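Side-chain contacts in D,D-dipeptidase/D,D-carboxypeptidase (Enterococcus faecalis, PDB 4MUQ), which acts as a zinc-dependent D,D-peptidase of vancomycin resistance, probably cleaving the D-Ala-D-Ala unit on which the antibiotic's target depends: residues Y74-L77 with E78-T81; D85-L88 with K89-E93; E7-K10 with E11-Y14; L102-S106 with E107-G111; F185-E188 with E189-F193. All coordinates share one frame; numbering follows the deposited sequence.

Contact 1: residues Y74-L77 with E78-T81; sequences YRSL and EEQT. With 2D8 ((2R)-3-[(R)-[(1S)-1-aminoethyl](hydroxy)phosphoryl]-2-methylpropanoic acid), chain D; LY0 ((2R)-3-[(R)-[(1R)-1-aminoethyl](hydroxy)phosphoryl]-2-methylpropanoic acid), chain C.
Two bends bring Arg75 and Gln80 together: the arginine chain turns at its third torsion (chi3 -65°), and the glutamine, having left its backbone with CG anti to N, folds back at chi2 (70°). The guanidinium therefore meets the amide side-on, with the two planes only 20° apart. Arg75 NE lies 3.0 Å from Gln80 OE1, nearly along the C=O axis, whereas Arg75 NH2 comes to 2.9 Å from Gln80 OE1 on a lone pair in the carbonyl plane. One oxygen gripped by two nitrogens restrains the rotation of both flat groups. The outer edges of the pair serve the phosphinate inhibitor, modelled as two epimers in one place: Arg75 NH2 donates to O31 of either epimer at 2.8 Å, joined by a longer, more bent bond from Arg75 NH1, and Gln80 NE2 donates to the carboxylate O62 at 3.0 Å. Ser72 holds Arg75 NH1 as well, and the carbonyl of Ala101 takes a second bond from Gln80 NE2.

All this happens where helix 77-91 begins, and that start is a capping box. Ser76, at the N-cap, accepts from Glu79 N at Ser76 OG (3.2 Å); in return, in the conformer described, Ser76 N sends an almost straight bond to Glu79 OE1 (3.0 Å), striking the carboxylate from above its plane. A water links Ser76 OG to Glu78 OE1. One residue further on, Leu77 O accepts from Thr81 N and, at 2.8 Å, from Thr81 OG1, the two donors arriving from opposite faces of the carbonyl plane.

Contact 2: residues D85-L88 with K89-E93; sequences DGSL and KDNGE. With PE3 (3,6,9,12,15,18,21,24,27,30,33,36,39-tridecaoxahentetracontane-1,41-diol), chain J.
Ser87 and Asn91, one helical turn apart, form the side-chain hydrogen bond of this contact: Asn91 ND2 points at Ser87 OG from 3.0 Å, almost straight (171°) and with the oxygen lying in the plane of the amide. Ser87 OG stands anti to the backbone N (chi1 -176°), which turns it along the helix toward Asn91, and it has a second partner in Thr96 OG1, so the oxygen ties the amide to the next helix.

The backbone bonds link the same two turns. Asp90 N donates to Gly86 O at 2.9 Å and Asn91 N to Ser87 O at 2.7 Å, the regular helical pattern. Gly92 N makes two weak bonds within this stretch, to Ser87 O at 3.1 Å and to Leu88 O at 3.2 Å, as the chain leaves helical angles at Gly92 with a positive phi of 90°.

Apolar contact is slight: Leu88 CD2 rests 3.9 Å from Glu93 CA, across the corner in the chain. A polyethylene glycol molecule packs against the backbone here, its O34 3.3 Å from Gly92 CA.

The whole forms the junction of helix 77-91 with helix 93-99. On the inner side, Ser87 touches Phe95 of that second helix and the loop residues Val100 and Ile126, while Leu88 lies against Thr96.

Contact 3: residues E7-K10 with E11-Y14; sequences ELEK and EEIY
Leu8 and Glu12 cross at about a right angle, the carboxylate of Glu12 being carried back over the strand on an extended chain (chi2 -171°). Its OE2 comes to 3.4 Å from Leu8 CA and receives the hydrogen bond of Glu9 N at 3.1 Å, reached on the anti side and 33° out of the carboxylate plane. A backbone amide at the strand's end is thus satisfied by a side chain three residues ahead.

Glu9 and Glu11 are arranged quite differently. They lie side by side and point the same way, their carboxylates turned only 25° from each other, with Glu11 OE2 resting 3.4 Å from Glu9 CB. The like charges stay apart, Glu9 OE1 and Glu11 OE1 being 4.9 Å from each other, and Glu9 OE2 has a salt bridge to Lys224 that probably eases their repulsion.

Beyond them Ile13 wedges in: its CG1 is 3.2 Å from Lys10 O, and the same methylene covers the centre of the Tyr14 ring on one face. Leu8, Glu12 and Ile13 all touch Phe245 of strand 244-250.

Glu12 N to Glu9 O and Ile13 N to Lys10 O, each 3.0 Å, are the i to i+3 bonds of a 3-10 turn. The arrangement is an example of such a turn following directly on a strand, here strand 3-9, which pairs antiparallel with strand 224-230.

Contact 4: residues L102-S106 with E107-G111; sequences LPNHS and EHQTG. With ZN (zinc ion), chain B; 2D8 ((2R)-3-[(R)-[(1S)-1-aminoethyl](hydroxy)phosphoryl]-2-methylpropanoic acid), chain D; LY0 ((2R)-3-[(R)-[(1R)-1-aminoethyl](hydroxy)phosphoryl]-2-methylpropanoic acid), chain C.
A type II beta turn from Leu102 to His105, with Asn104 at positive phi, brings the backbone of Asn104 up to Gln109 in the 3-10 segment 107-109, whose first bond runs from Gln109 N to Ser106 O. The extended Gln109 side chain then clasps Asn104 twice. Gln109 OE1 accepts from Asn104 N at 2.8 Å, in the carbonyl plane on a lone pair, and Gln109 NE2 donates to Asn104 OD1 at 3.0 Å. The two side chains cross at about a right angle, yet their amide planes differ by only 24°.

Ser106 faces the inhibitor. With OG anti to its own N (chi1 173°), Ser106 OG accepts from His108 N at 3.0 Å and lies in the plane of the His108 ring at its edge. The distance from Ser106 OG to the carboxylate atom O61 of either inhibitor epimer, 2D8 or LY0, is 2.5 Å. His108 NE2 binds the zinc at 2.0 Å, while His108 ND1 is held by Gly73 O; Asp115 and His168 complete the protein ligands.

The phosphinate takes the metal with both oxygens, O32 at 2.2 Å and O31 at 2.4 Å from the zinc, consistent with mimicry of the tetrahedral intermediate of peptide hydrolysis, with Ser106 receiving the C-terminal carboxylate.

Contact 5: residues F185-E188 with E189-F193; sequences FSLE and EYTQF
The ring of Phe193 has Phe185 over one face: Phe185 CE2 stands 3.5 Å from Phe193 CG, displaced toward the rim. The two rings are neither parallel nor perpendicular, their planes meeting at 53° with centroids 5.0 Å apart. Tyr190 is touched at its edge instead, by Phe185 CD2, 4.1 Å from Tyr190 CD1, and more distantly by Leu187 CD1. Phe185 also has Glu189 CB 3.8 Å from its CD1, so that one aromatic ring spans three residues of the first two turns. Tyr197 meets the ring of Phe193, and Met180 of helix 176-183 lies against Phe185, Leu187 and Tyr190.

Beside this apolar cluster is a polar one. Ser186 OG, placed between its own N and carbonyl carbon (chi1 64°), accepts from Glu189 N at 3.2 Å and donates to Glu189 OE1 at 2.8 Å. The same carboxylate oxygen takes a second bond from Ser186 N, also at 2.8 Å between Ser186 N and Glu189 OE1, and both donors approach on its anti side. Lys156 adds a salt bridge to Glu189 OE1, which should favour the charged form. Further on, Thr191 OG1 donates to Leu187 O at 2.7 Å from above the carbonyl plane, while Thr191 N reaches that oxygen from the opposite face.

Serine at the N-cap and glutamate three residues on form a capping box, and the apolar contact of Phe185, just before the cap, with Tyr190, four residues after it, is the hydrophobic staple that often accompanies one; together they open helix 187-194.

In the fold
Along the chain the order is contact 3, 1, 2, 4, 5. Contacts 1 and 2 share helix 77-91, one at its start and one toward its end, their centres 16 Å apart. Contact 4 follows helix 93-99 in the loop before strand 113-118 and packs directly on contact 1, with centres 7 Å apart and the Arg75 amide meeting the His108 carbonyl; both hold the inhibitor, so the loop and helix start of contact 1 and the loop of contact 4 together form part of the pocket, within the D-alanyl-D-alanine carboxypeptidase family region. Contact 5 caps helix 187-194 and brushes contact 4 through Leu187 and Glu107. Contact 3, on strand 3-9, lies about 20 Å from contact 4 between centres, away from the active site.

Contact 1: residues Y74-L77 with E78-T81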
# COMPACT_ATOMS: atom_id res chain seq x y z
N TYR A 74 -11.53 2.05 -0.74
CA TYR A 74 -11.63 1.62 -2.13
C TYR A 74 -12.42 2.64 -2.94
O TYR A 74 -13.48 3.10 -2.50
CB TYR A 74 -12.31 0.26 -2.23
CG TYR A 74 -12.54 -0.14 -3.67
CD1 TYR A 74 -11.48 -0.60 -4.44
CD2 TYR A 74 -13.78 -0.00 -4.26
CE1 TYR A 74 -11.66 -0.96 -5.77
CE2 TYR A 74 -13.97 -0.35 -5.61
CZ TYR A 74 -12.90 -0.82 -6.33
OH TYR A 74 -13.06 -1.17 -7.66
N ARG A 75 -11.90 2.98 -4.12
CA ARG A 75 -12.66 3.77 -5.09
C ARG A 75 -12.63 3.05 -6.42
O ARG A 75 -11.59 2.53 -6.84
CB ARG A 75 -12.09 5.18 -5.23
CG ARG A 75 -12.06 5.91 -3.89
CD ARG A 75 -11.95 7.41 -4.00
NE ARG A 75 -10.69 7.87 -4.58
CZ ARG A 75 -9.74 8.56 -3.93
NH1 ARG A 75 -9.85 8.85 -2.64
NH2 ARG A 75 -8.66 8.94 -4.58
N SER A 76 -13.79 3.01 -7.06
CA SER A 76 -13.91 2.46 -8.39
C SER A 76 -13.38 3.44 -9.42
O SER A 76 -13.12 4.61 -9.11
CB SER A 76 -15.38 2.22 -8.70
OG SER A 76 -16.08 3.45 -8.72
N LEU A 77 -13.26 2.98 -10.65
CA LEU A 77 -12.80 3.84 -11.73
C LEU A 77 -13.72 5.04 -11.95
O LEU A 77 -13.25 6.17 -12.12
CB LEU A 77 -12.69 3.03 -13.02
CG LEU A 77 -12.33 3.84 -14.27
CD1 LEU A 77 -10.94 4.46 -14.13
CD2 LEU A 77 -12.40 2.96 -15.50
N GLU A 78 -15.03 4.81 -11.93
CA GLU A 78 -15.96 5.93 -12.08
C GLU A 78 -15.82 6.95 -10.96
O GLU A 78 -15.88 8.16 -11.22
CB GLU A 78 -17.41 5.46 -12.26
CG GLU A 78 -18.12 4.92 -11.01
CD GLU A 78 -18.74 6.02 -10.12
OE1 GLU A 78 -19.14 5.68 -8.99
OE2 GLU A 78 -18.83 7.20 -10.54
N GLU A 79 -15.62 6.50 -9.73
CA GLU A 79 -15.42 7.40 -8.60
C GLU A 79 -14.16 8.25 -8.78
O GLU A 79 -14.15 9.47 -8.55
CB GLU A 79 -15.28 6.62 -7.31
CG GLU A 79 -16.53 5.95 -6.81
CD GLU A 79 -16.24 5.17 -5.55
OE1 GLU A 79 -16.22 3.93 -5.61
OE2 GLU A 79 -16.00 5.82 -4.51
N GLN A 80 -13.06 7.59 -9.14
CA GLN A 80 -11.81 8.31 -9.30
C GLN A 80 -11.90 9.35 -10.43
O GLN A 80 -11.37 10.46 -10.33
CB GLN A 80 -10.67 7.33 -9.56
CG GLN A 80 -9.29 7.98 -9.61
CD GLN A 80 -8.83 8.47 -8.25
OE1 GLN A 80 -9.35 8.02 -7.21
NE2 GLN A 80 -7.87 9.38 -8.23
N THR A 81 -12.59 8.97 -11.50
CA THR A 81 -12.80 9.86 -12.64
C THR A 81 -13.62 11.08 -12.22
O THR A 81 -13.28 12.23 -12.55
CB THR A 81 -13.50 9.12 -13.78
OG1 THR A 81 -12.71 7.98 -14.15
CG2 THR A 81 -13.66 9.99 -15.01
C4 2D8 D . -4.89 11.44 -3.84
C5 2D8 D . -4.30 10.17 -4.36
C6 2D8 D . -5.29 9.47 -5.28
C7 2D8 D . -3.00 10.51 -5.08
N1 2D8 D . -7.89 12.63 -1.20
P 2D8 D . -6.02 11.22 -2.44
C1 2D8 D . -7.91 12.61 -3.64
C2 2D8 D . -7.10 12.68 -2.37
O31 2D8 D . -6.85 9.94 -2.70
O32 2D8 D . -5.31 11.03 -1.06
O61 2D8 D . -5.26 8.25 -5.30
O62 2D8 D . -6.04 10.14 -5.97
P LY0 C . -6.03 11.22 -2.44
C1 LY0 C . -7.91 12.59 -3.67
N1 LY0 C . -6.50 13.84 -2.29
C2 LY0 C . -7.19 12.61 -2.34
C4 LY0 C . -4.90 11.44 -3.84
C5 LY0 C . -4.30 10.17 -4.36
C6 LY0 C . -5.29 9.47 -5.28
C7 LY0 C . -3.00 10.51 -5.08
O31 LY0 C . -6.84 9.92 -2.69
O32 LY0 C . -5.31 11.03 -1.07
O61 LY0 C . -5.26 8.25 -5.30
O62 LY0 C . -6.04 10.14 -5.97
O HOH W 1 -16.53 2.33 -11.94
O HOH W 2 -18.76 3.28 -8.06

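Contact 2: residues D85-L88 with K89-E93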
# COMPACT_ATOMS: atom_id res chain seq x y z
N ASP A 85 -12.23 14.89 -12.38
CA ASP A 85 -12.91 15.89 -13.18
C ASP A 85 -13.56 16.98 -12.33
O ASP A 85 -13.57 18.15 -12.71
CB ASP A 85 -13.93 15.25 -14.12
CG ASP A 85 -13.28 14.47 -15.23
OD1 ASP A 85 -12.14 14.81 -15.62
OD2 ASP A 85 -13.89 13.49 -15.70
N GLY A 86 -14.09 16.60 -11.17
CA GLY A 86 -14.66 17.57 -10.27
C GLY A 86 -13.62 18.53 -9.74
O GLY A 86 -13.88 19.72 -9.59
N SER A 87 -12.42 18.01 -9.48
CA SER A 87 -11.34 18.85 -9.00
C SER A 87 -10.82 19.78 -10.09
O SER A 87 -10.43 20.91 -9.81
CB SER A 87 -10.22 17.96 -8.44
OG SER A 87 -9.19 18.75 -7.87
N LEU A 88 -10.83 19.33 -11.34
CA LEU A 88 -10.48 20.22 -12.44
C LEU A 88 -11.37 21.45 -12.39
O LEU A 88 -10.90 22.58 -12.53
CB LEU A 88 -10.65 19.53 -13.80
CG LEU A 88 -9.59 18.48 -14.12
CD1 LEU A 88 -9.90 17.86 -15.48
CD2 LEU A 88 -8.18 19.06 -14.09
N LYS A 89 -12.67 21.24 -12.19
CA LYS A 89 -13.62 22.34 -12.16
C LYS A 89 -13.51 23.20 -10.90
O LYS A 89 -13.53 24.43 -10.99
CB LYS A 89 -15.04 21.80 -12.28
CG LYS A 89 -16.08 22.88 -12.38
CD LYS A 89 -17.48 22.31 -12.49
CE LYS A 89 -18.49 23.45 -12.59
NZ LYS A 89 -18.31 24.27 -13.82
N ASP A 90 -13.39 22.55 -9.74
CA ASP A 90 -13.39 23.31 -8.48
C ASP A 90 -12.05 23.95 -8.17
O ASP A 90 -11.98 25.10 -7.73
CB ASP A 90 -13.75 22.39 -7.31
CG ASP A 90 -15.17 21.87 -7.38
OD1 ASP A 90 -16.04 22.57 -7.93
OD2 ASP A 90 -15.38 20.75 -6.86
N ASN A 91 -10.99 23.20 -8.43
CA ASN A 91 -9.67 23.52 -7.88
C ASN A 91 -8.65 23.92 -8.94
O ASN A 91 -7.61 24.50 -8.61
CB ASN A 91 -9.15 22.33 -7.09
CG ASN A 91 -10.09 21.91 -5.98
OD1 ASN A 91 -10.62 22.77 -5.25
ND2 ASN A 91 -10.30 20.61 -5.84
N GLY A 92 -8.94 23.59 -10.20
CA GLY A 92 -8.03 23.88 -11.29
C GLY A 92 -7.05 22.76 -11.59
O GLY A 92 -6.84 21.84 -10.81
N GLU A 93 -6.41 22.89 -12.74
CA GLU A 93 -5.55 21.86 -13.30
C GLU A 93 -4.28 21.59 -12.47
O GLU A 93 -3.91 20.43 -12.22
CB GLU A 93 -5.20 22.32 -14.71
CG GLU A 93 -4.24 21.49 -15.51
CD GLU A 93 -4.21 21.95 -16.96
OE1 GLU A 93 -4.50 23.14 -17.20
OE2 GLU A 93 -3.91 21.11 -17.84
O40 PE3 J . -4.56 25.02 -12.71
C39 PE3 J . -4.14 26.33 -12.29
C38 PE3 J . -5.01 27.49 -12.77
O37 PE3 J . -6.41 27.54 -12.38
C36 PE3 J . -6.58 27.55 -10.96
C35 PE3 J . -8.00 27.77 -10.39
O34 PE3 J . -9.15 26.94 -10.66
C33 PE3 J . -9.58 26.97 -12.03
C32 PE3 J . -10.79 26.06 -12.10
O31 PE3 J . -11.76 26.60 -11.19

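Contact 3: residues E7-K10 with E11-Y14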
# COMPACT_ATOMS: atom_id res chain seq x y z
N GLU A 7 4.53 -21.66 -10.20
CA GLU A 7 4.56 -21.26 -11.59
C GLU A 7 3.59 -20.11 -11.82
O GLU A 7 2.38 -20.25 -11.60
CB GLU A 7 4.16 -22.47 -12.44
CG GLU A 7 4.19 -22.26 -13.93
CD GLU A 7 3.85 -23.55 -14.67
OE1 GLU A 7 2.70 -23.68 -15.13
OE2 GLU A 7 4.74 -24.42 -14.77
N LEU A 8 4.11 -18.96 -12.25
CA LEU A 8 3.28 -17.77 -12.39
C LEU A 8 3.20 -17.26 -13.83
O LEU A 8 4.20 -17.22 -14.54
CB LEU A 8 3.79 -16.64 -11.49
CG LEU A 8 3.90 -16.95 -9.99
CD1 LEU A 8 5.26 -17.51 -9.64
CD2 LEU A 8 3.62 -15.72 -9.18
N GLU A 9 2.00 -16.86 -14.25
CA GLU A 9 1.84 -16.22 -15.55
C GLU A 9 2.30 -14.77 -15.44
O GLU A 9 2.24 -14.19 -14.35
CB GLU A 9 0.38 -16.27 -16.01
CG GLU A 9 -0.19 -17.69 -16.14
CD GLU A 9 0.60 -18.55 -17.11
OE1 GLU A 9 1.16 -18.00 -18.09
OE2 GLU A 9 0.66 -19.78 -16.90
N LYS A 10 2.77 -14.20 -16.55
CA LYS A 10 3.30 -12.84 -16.51
C LYS A 10 2.29 -11.82 -15.98
O LYS A 10 2.66 -10.87 -15.29
CB LYS A 10 3.83 -12.39 -17.88
CG LYS A 10 4.33 -10.95 -17.85
CD LYS A 10 5.32 -10.62 -18.95
CE LYS A 10 5.96 -9.27 -18.66
NZ LYS A 10 6.79 -8.78 -19.79
N GLU A 11 1.01 -12.04 -16.27
CA GLU A 11 -0.00 -11.07 -15.84
C GLU A 11 -0.14 -10.99 -14.31
O GLU A 11 -0.70 -10.02 -13.79
CB GLU A 11 -1.36 -11.34 -16.51
CG GLU A 11 -2.14 -12.50 -15.93
CD GLU A 11 -2.01 -13.76 -16.77
OE1 GLU A 11 -1.26 -13.75 -17.77
OE2 GLU A 11 -2.66 -14.77 -16.42
N GLU A 12 0.39 -11.97 -13.60
CA GLU A 12 0.35 -11.95 -12.14
C GLU A 12 1.27 -10.88 -11.54
O GLU A 12 1.17 -10.56 -10.35
CB GLU A 12 0.67 -13.33 -11.56
CG GLU A 12 -0.37 -14.38 -11.93
CD GLU A 12 -0.17 -15.69 -11.18
OE1 GLU A 12 -0.26 -15.68 -9.93
OE2 GLU A 12 0.09 -16.72 -11.84
N ILE A 13 2.14 -10.28 -12.36
CA ILE A 13 2.92 -9.14 -11.87
C ILE A 13 2.03 -7.94 -11.54
O ILE A 13 2.47 -7.00 -10.88
CB ILE A 13 4.07 -8.68 -12.82
CG1 ILE A 13 3.54 -8.05 -14.10
CG2 ILE A 13 5.03 -9.82 -13.14
CD1 ILE A 13 4.62 -7.40 -14.94
N TYR A 14 0.78 -7.98 -11.99
CA TYR A 14 -0.12 -6.86 -11.82
C TYR A 14 -1.09 -7.08 -10.66
O TYR A 14 -2.06 -6.32 -10.49
CB TYR A 14 -0.85 -6.57 -13.14
CG TYR A 14 0.10 -6.31 -14.30
CD1 TYR A 14 0.96 -5.22 -14.28
CD2 TYR A 14 0.13 -7.17 -15.40
CE1 TYR A 14 1.83 -4.99 -15.33
CE2 TYR A 14 1.00 -6.94 -16.45
CZ TYR A 14 1.84 -5.85 -16.41
OH TYR A 14 2.71 -5.63 -17.46

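Contact 4: residues L102-S106 with E107-G111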
# COMPACT_ATOMS: atom_id res chain seq x y z
N LEU A 102 -4.44 10.30 -11.56
CA LEU A 102 -5.19 9.99 -12.78
C LEU A 102 -6.03 8.73 -12.58
O LEU A 102 -5.62 7.80 -11.88
CB LEU A 102 -4.23 9.77 -13.94
CG LEU A 102 -3.46 10.97 -14.49
CD1 LEU A 102 -2.34 10.49 -15.41
CD2 LEU A 102 -4.40 11.89 -15.22
N PRO A 103 -7.22 8.68 -13.20
CA PRO A 103 -7.97 7.43 -13.20
C PRO A 103 -7.10 6.28 -13.71
O PRO A 103 -6.38 6.44 -14.71
CB PRO A 103 -9.12 7.74 -14.17
CG PRO A 103 -9.33 9.20 -14.00
CD PRO A 103 -7.95 9.78 -13.86
N ASN A 104 -7.19 5.14 -13.03
CA ASN A 104 -6.36 3.96 -13.28
C ASN A 104 -4.92 4.12 -12.83
O ASN A 104 -4.10 3.26 -13.11
CB ASN A 104 -6.48 3.44 -14.71
CG ASN A 104 -7.73 2.63 -14.92
OD1 ASN A 104 -8.34 2.14 -13.95
ND2 ASN A 104 -8.13 2.49 -16.16
N HIS A 105 -4.62 5.19 -12.11
CA HIS A 105 -3.29 5.37 -11.52
C HIS A 105 -3.40 5.66 -10.04
O HIS A 105 -2.43 6.13 -9.42
CB HIS A 105 -2.53 6.52 -12.21
CG HIS A 105 -2.29 6.29 -13.67
ND1 HIS A 105 -1.07 5.91 -14.17
CD2 HIS A 105 -3.13 6.35 -14.73
CE1 HIS A 105 -1.15 5.78 -15.48
NE2 HIS A 105 -2.40 6.04 -15.85
N SER A 106 -4.57 5.41 -9.45
CA SER A 106 -4.80 5.65 -8.02
C SER A 106 -4.70 4.37 -7.20
O SER A 106 -5.31 3.36 -7.55
CB SER A 106 -6.19 6.23 -7.80
OG SER A 106 -6.49 6.31 -6.40
N GLU A 107 -3.93 4.42 -6.11
CA GLU A 107 -3.90 3.33 -5.15
C GLU A 107 -5.24 3.04 -4.56
O GLU A 107 -5.47 1.94 -4.05
CB GLU A 107 -3.00 3.65 -3.97
CG GLU A 107 -1.57 3.86 -4.31
CD GLU A 107 -0.71 3.90 -3.08
OE1 GLU A 107 -1.11 4.50 -2.04
OE2 GLU A 107 0.38 3.33 -3.17
N HIS A 108 -6.15 4.02 -4.57
CA HIS A 108 -7.46 3.76 -3.99
C HIS A 108 -8.22 2.68 -4.77
O HIS A 108 -9.09 2.01 -4.22
CB HIS A 108 -8.29 5.03 -3.85
CG HIS A 108 -7.86 5.89 -2.71
ND1 HIS A 108 -8.36 5.74 -1.43
CD2 HIS A 108 -6.96 6.89 -2.65
CE1 HIS A 108 -7.79 6.62 -0.64
NE2 HIS A 108 -6.94 7.34 -1.35
N GLN A 109 -7.88 2.52 -6.05
CA GLN A 109 -8.53 1.51 -6.88
C GLN A 109 -8.04 0.09 -6.57
O GLN A 109 -8.52 -0.86 -7.17
CB GLN A 109 -8.36 1.83 -8.37
CG GLN A 109 -9.06 3.13 -8.80
CD GLN A 109 -8.75 3.49 -10.23
OE1 GLN A 109 -8.06 4.49 -10.48
NE2 GLN A 109 -9.23 2.69 -11.17
N THR A 110 -7.10 -0.06 -5.63
CA THR A 110 -6.59 -1.39 -5.28
C THR A 110 -7.21 -1.98 -4.01
O THR A 110 -7.05 -3.16 -3.73
CB THR A 110 -5.06 -1.41 -5.03
OG1 THR A 110 -4.76 -0.64 -3.85
CG2 THR A 110 -4.26 -0.88 -6.23
N GLY A 111 -7.87 -1.14 -3.21
CA GLY A 111 -8.33 -1.59 -1.90
C GLY A 111 -7.26 -1.60 -0.83
O GLY A 111 -7.52 -2.06 0.29
ZN ZN B . -5.92 8.96 -0.69
C4 2D8 D . -4.89 11.44 -3.84
C5 2D8 D . -4.30 10.17 -4.36
C6 2D8 D . -5.29 9.47 -5.28
C7 2D8 D . -3.00 10.51 -5.08
N1 2D8 D . -7.89 12.63 -1.20
P 2D8 D . -6.02 11.22 -2.44
C1 2D8 D . -7.91 12.61 -3.64
C2 2D8 D . -7.10 12.68 -2.37
O31 2D8 D . -6.85 9.94 -2.70
O32 2D8 D . -5.31 11.03 -1.06
O61 2D8 D . -5.26 8.25 -5.30
O62 2D8 D . -6.04 10.14 -5.97
P LY0 C . -6.03 11.22 -2.44
C1 LY0 C . -7.91 12.59 -3.67
N1 LY0 C . -6.50 13.84 -2.29
C2 LY0 C . -7.19 12.61 -2.34
C4 LY0 C . -4.90 11.44 -3.84
C5 LY0 C . -4.30 10.17 -4.36
C6 LY0 C . -5.29 9.47 -5.28
C7 LY0 C . -3.00 10.51 -5.08
O31 LY0 C . -6.84 9.92 -2.69
O32 LY0 C . -5.31 11.03 -1.07
O61 LY0 C . -5.26 8.25 -5.30
O62 LY0 C . -6.04 10.14 -5.97

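Contact 5: residues F185-E188 with E189-F193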
# COMPACT_ATOMS: atom_id res chain seq x y z
N PHE A 185 12.18 5.24 2.88
CA PHE A 185 11.84 4.99 1.48
C PHE A 185 10.39 5.30 1.16
O PHE A 185 9.49 4.90 1.89
CB PHE A 185 12.02 3.51 1.15
CG PHE A 185 13.45 3.07 0.98
CD1 PHE A 185 14.45 3.97 0.67
CD2 PHE A 185 13.77 1.72 1.11
CE1 PHE A 185 15.76 3.53 0.50
CE2 PHE A 185 15.07 1.27 0.94
CZ PHE A 185 16.07 2.18 0.63
N SER A 186 10.18 5.96 0.02
CA SER A 186 8.89 5.93 -0.65
C SER A 186 8.71 4.54 -1.26
O SER A 186 9.68 3.78 -1.38
CB SER A 186 8.86 6.97 -1.78
OG SER A 186 9.81 6.66 -2.78
N LEU A 187 7.50 4.22 -1.68
CA LEU A 187 7.27 2.93 -2.34
C LEU A 187 8.07 2.82 -3.64
O LEU A 187 8.56 1.74 -3.96
CB LEU A 187 5.77 2.66 -2.55
CG LEU A 187 5.44 1.27 -3.12
CD1 LEU A 187 5.98 0.14 -2.24
CD2 LEU A 187 3.94 1.16 -3.27
N GLU A 188 8.21 3.93 -4.36
CA GLU A 188 9.06 3.96 -5.56
C GLU A 188 10.48 3.50 -5.24
O GLU A 188 11.06 2.66 -5.94
CB GLU A 188 9.12 5.38 -6.15
CG GLU A 188 7.87 5.80 -6.95
CD GLU A 188 6.66 6.17 -6.10
OE1 GLU A 188 6.79 6.33 -4.87
OE2 GLU A 188 5.56 6.31 -6.70
N GLU A 189 11.05 4.06 -4.18
CA GLU A 189 12.40 3.70 -3.79
C GLU A 189 12.51 2.24 -3.37
O GLU A 189 13.46 1.56 -3.75
CB GLU A 189 12.89 4.63 -2.68
CG GLU A 189 13.24 6.03 -3.16
CD GLU A 189 13.29 7.03 -2.03
OE1 GLU A 189 12.22 7.30 -1.44
OE2 GLU A 189 14.40 7.53 -1.72
N TYR A 190 11.53 1.76 -2.60
CA TYR A 190 11.54 0.37 -2.15
C TYR A 190 11.45 -0.60 -3.34
O TYR A 190 12.10 -1.64 -3.36
CB TYR A 190 10.41 0.11 -1.15
CG TYR A 190 10.48 -1.27 -0.53
CD1 TYR A 190 11.57 -1.65 0.23
CD2 TYR A 190 9.45 -2.20 -0.71
CE1 TYR A 190 11.65 -2.91 0.80
CE2 TYR A 190 9.52 -3.47 -0.14
CZ TYR A 190 10.63 -3.81 0.62
OH TYR A 190 10.73 -5.05 1.20
N THR A 191 10.65 -0.23 -4.34
CA THR A 191 10.47 -1.08 -5.51
C THR A 191 11.80 -1.27 -6.25
O THR A 191 12.14 -2.37 -6.70
CB THR A 191 9.39 -0.48 -6.43
OG1 THR A 191 8.17 -0.34 -5.69
CG2 THR A 191 9.09 -1.37 -7.62
N GLN A 192 12.58 -0.19 -6.36
CA GLN A 192 13.93 -0.31 -6.93
C GLN A 192 14.90 -1.05 -6.00
O GLN A 192 15.63 -1.93 -6.42
CB GLN A 192 14.48 1.07 -7.32
CG GLN A 192 15.91 1.02 -7.90
CD GLN A 192 15.97 0.30 -9.23
OE1 GLN A 192 15.14 0.53 -10.12
NE2 GLN A 192 16.95 -0.58 -9.38
N PHE A 193 14.86 -0.69 -4.72
CA PHE A 193 15.79 -1.22 -3.72
C PHE A 193 15.79 -2.74 -3.70
O PHE A 193 16.84 -3.37 -3.73
CB PHE A 193 15.37 -0.68 -2.35
CG PHE A 193 16.07 -1.34 -1.17
CD1 PHE A 193 17.32 -0.91 -0.76
CD2 PHE A 193 15.41 -2.32 -0.43
CE1 PHE A 193 17.94 -1.50 0.33
CE2 PHE A 193 16.02 -2.90 0.66
CZ PHE A 193 17.28 -2.49 1.04